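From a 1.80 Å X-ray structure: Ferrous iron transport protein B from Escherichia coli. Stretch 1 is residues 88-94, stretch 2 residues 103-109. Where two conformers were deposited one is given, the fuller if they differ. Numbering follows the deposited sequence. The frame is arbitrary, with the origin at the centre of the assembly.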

# COMPACT_ATOMS: atom_id res chain seq x y z
N LEU A 88 -10.81 -4.41 0.86
CA LEU A 88 -10.07 -3.18 1.00
C LEU A 88 -8.95 -3.36 1.99
O LEU A 88 -8.90 -4.37 2.70
CB LEU A 88 -10.94 -2.03 1.47
CG LEU A 88 -11.50 -2.08 2.86
CD1 LEU A 88 -11.75 -0.65 3.37
CD2 LEU A 88 -12.77 -2.88 2.79
N LEU A 89 -8.09 -2.33 2.05
CA LEU A 89 -6.93 -2.31 2.93
C LEU A 89 -7.02 -1.07 3.81
O LEU A 89 -7.51 -0.02 3.37
CB LEU A 89 -5.66 -2.19 2.11
CG LEU A 89 -5.38 -3.25 1.10
CD1 LEU A 89 -4.07 -2.83 0.39
CD2 LEU A 89 -5.28 -4.56 1.86
N ILE A 90 -6.58 -1.21 5.06
CA ILE A 90 -6.35 -0.06 5.93
C ILE A 90 -4.86 0.01 6.05
O ILE A 90 -4.20 -0.95 6.51
CB ILE A 90 -7.01 -0.17 7.33
CG1 ILE A 90 -8.53 -0.18 7.15
CG2 ILE A 90 -6.55 1.01 8.25
CD1 ILE A 90 -9.26 -0.54 8.39
N ASN A 91 -4.33 1.12 5.58
CA ASN A 91 -2.91 1.38 5.57
C ASN A 91 -2.56 2.29 6.71
O ASN A 91 -2.91 3.46 6.69
CB ASN A 91 -2.50 1.97 4.23
CG ASN A 91 -1.02 2.37 4.15
OD1 ASN A 91 -0.11 1.79 4.80
ND2 ASN A 91 -0.78 3.35 3.31
N VAL A 92 -1.91 1.73 7.72
CA VAL A 92 -1.51 2.48 8.94
C VAL A 92 -0.24 3.24 8.66
O VAL A 92 0.78 2.62 8.34
CB VAL A 92 -1.41 1.58 10.15
CG1 VAL A 92 -1.16 2.43 11.36
CG2 VAL A 92 -2.70 0.75 10.29
N VAL A 93 -0.30 4.56 8.73
CA VAL A 93 0.79 5.44 8.34
C VAL A 93 1.23 6.27 9.51
O VAL A 93 0.43 6.94 10.13
CB VAL A 93 0.39 6.36 7.14
CG1 VAL A 93 1.44 7.52 6.91
CG2 VAL A 93 0.15 5.48 5.89
N ASP A 94 2.50 6.15 9.86
CA ASP A 94 3.15 6.94 10.92
C ASP A 94 3.35 8.42 10.51
O ASP A 94 4.25 8.71 9.75
CB ASP A 94 4.49 6.26 11.27
CG ASP A 94 5.32 7.00 12.32
OD1 ASP A 94 4.85 8.03 12.89
OD2 ASP A 94 6.48 6.56 12.64
N TYR A 103 6.04 5.39 0.93
CA TYR A 103 6.52 4.53 -0.18
C TYR A 103 5.56 3.34 -0.34
O TYR A 103 5.08 3.02 -1.44
CB TYR A 103 7.95 4.10 0.03
CG TYR A 103 8.54 3.47 -1.21
CD1 TYR A 103 9.06 4.27 -2.21
CD2 TYR A 103 8.52 2.08 -1.40
CE1 TYR A 103 9.57 3.72 -3.36
CE2 TYR A 103 9.05 1.51 -2.55
CZ TYR A 103 9.56 2.35 -3.54
OH TYR A 103 10.09 1.83 -4.68
N LEU A 104 5.27 2.68 0.77
CA LEU A 104 4.30 1.59 0.78
C LEU A 104 2.91 2.03 0.30
O LEU A 104 2.32 1.42 -0.55
CB LEU A 104 4.17 1.02 2.20
CG LEU A 104 3.20 -0.16 2.37
CD1 LEU A 104 3.51 -1.37 1.47
CD2 LEU A 104 3.22 -0.60 3.89
N THR A 105 2.41 3.11 0.85
CA THR A 105 1.14 3.65 0.43
C THR A 105 1.02 3.81 -1.10
O THR A 105 0.02 3.38 -1.70
CB THR A 105 0.89 5.01 1.11
OG1 THR A 105 1.25 4.97 2.51
CG2 THR A 105 -0.58 5.37 0.94
N LEU A 106 2.02 4.42 -1.70
CA LEU A 106 2.01 4.62 -3.15
C LEU A 106 1.95 3.31 -3.89
O LEU A 106 1.30 3.21 -4.89
CB LEU A 106 3.13 5.49 -3.65
CG LEU A 106 2.72 6.97 -3.83
CD1 LEU A 106 2.10 7.55 -2.60
CD2 LEU A 106 3.94 7.82 -4.33
N GLN A 107 2.65 2.28 -3.39
CA GLN A 107 2.59 0.96 -4.03
C GLN A 107 1.18 0.41 -4.00
O GLN A 107 0.71 -0.13 -5.00
CB GLN A 107 3.57 -0.03 -3.39
CG GLN A 107 5.03 0.38 -3.50
CD GLN A 107 5.94 -0.72 -4.07
OE1 GLN A 107 6.42 -1.62 -3.35
NE2 GLN A 107 6.18 -0.66 -5.38
N LEU A 108 0.50 0.52 -2.86
CA LEU A 108 -0.88 0.04 -2.70
C LEU A 108 -1.81 0.77 -3.66
O LEU A 108 -2.61 0.14 -4.32
CB LEU A 108 -1.42 0.23 -1.29
CG LEU A 108 -0.60 -0.42 -0.21
CD1 LEU A 108 -1.19 0.01 1.08
CD2 LEU A 108 -0.64 -1.92 -0.42
N LEU A 109 -1.64 2.08 -3.75
CA LEU A 109 -2.50 2.91 -4.61
C LEU A 109 -2.28 2.60 -6.10
O LEU A 109 -3.22 2.58 -6.89
CB LEU A 109 -2.21 4.40 -4.29
CG LEU A 109 -2.65 4.84 -2.88
CD1 LEU A 109 -2.17 6.27 -2.58
CD2 LEU A 109 -4.14 4.70 -2.74

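A buried strand lies against a buried helix in a small, mixed side-chain contact, in which a leucine pair packs beside the close approach of Asn91 and Thr105. The strand, residues 88-94, and the helix, residues 103-109, run nearly antiparallel: their N-to-C directions differ by 159° and their axes come within 9.5 Å. At that spacing the two backbones do not touch, and side chains fill the gap. The buried area is modest, 229 Å² summed over both sides.

Alternation along the strand decides which of its residues take part. The CA-to-CB bonds of Leu89, Asn91 and Val93 point toward the helix, whereas those of Ile90 and Val92 point away, and the side chains of these two stay more than 8 Å from it. On the helix the contributing residues are Leu104, Thr105 and Leu108; Leu104 and Thr105 are neighbours, and Leu108 follows four and three positions later, on the same face; Leu106 points away. Backbone hydrogen bonds from Leu108 N to Leu104 O (3.1 Å) and from Leu109 N to Thr105 O (2.9 Å) hold this turn in regular helical form, so that Leu104 and Leu108 lie one turn apart on the same side.

The antiparallel course sets the pairing, later strand residues meeting earlier helix residues. Leu89 faces Leu108, with their CA atoms 8.6 Å apart, and the gap is closed by the two leucine side chains, both in the m,t rotamer. Their methyls meet at 3.6 Å, Leu89 CD1 to Leu108 CD2, a van der Waals contact that forms the apolar end of the interface. Leu108 has 54 Å² covered by the strand, the most of any helix residue here, and it packs beside Asn91 as well: its CD1 lies 3.9 Å from Asn91 CG.

Asn91 is the centre of the contact, with 76 Å² covered by the helix. Its CA is 6.9 Å from Thr105 CA, a closer approach than at the Leu89 pair, and its side chain, with chi1 at t, reaches across to the helix surface. The modelled Asn91 ND2 and Thr105 OG1 are 2.7 Å apart, but the amide is probably turned over in the model, so the identity of the asparagine atom at this site is open. The closeness itself does not depend on that assignment, since the side chain places one end of its amide against the threonine hydroxyl in either case. Thr105 OG1 is hydrogen-bonded to a residue just outside the stretches. The Leu104 side chain, one residue earlier on the helix, adds a looser apolar neighbour: Leu104 CD2 lies 4.2 Å from the modelled Asn91 OD1.

Val93 completes the row on the strand. Its CG2 approaches Thr105 OG1 at 3.6 Å, a packing contact that covers only 13 Å² of the valine. Thr105 thus touches two successive inward-pointing strand residues, much as Leu108 does at Leu89 and Asn91.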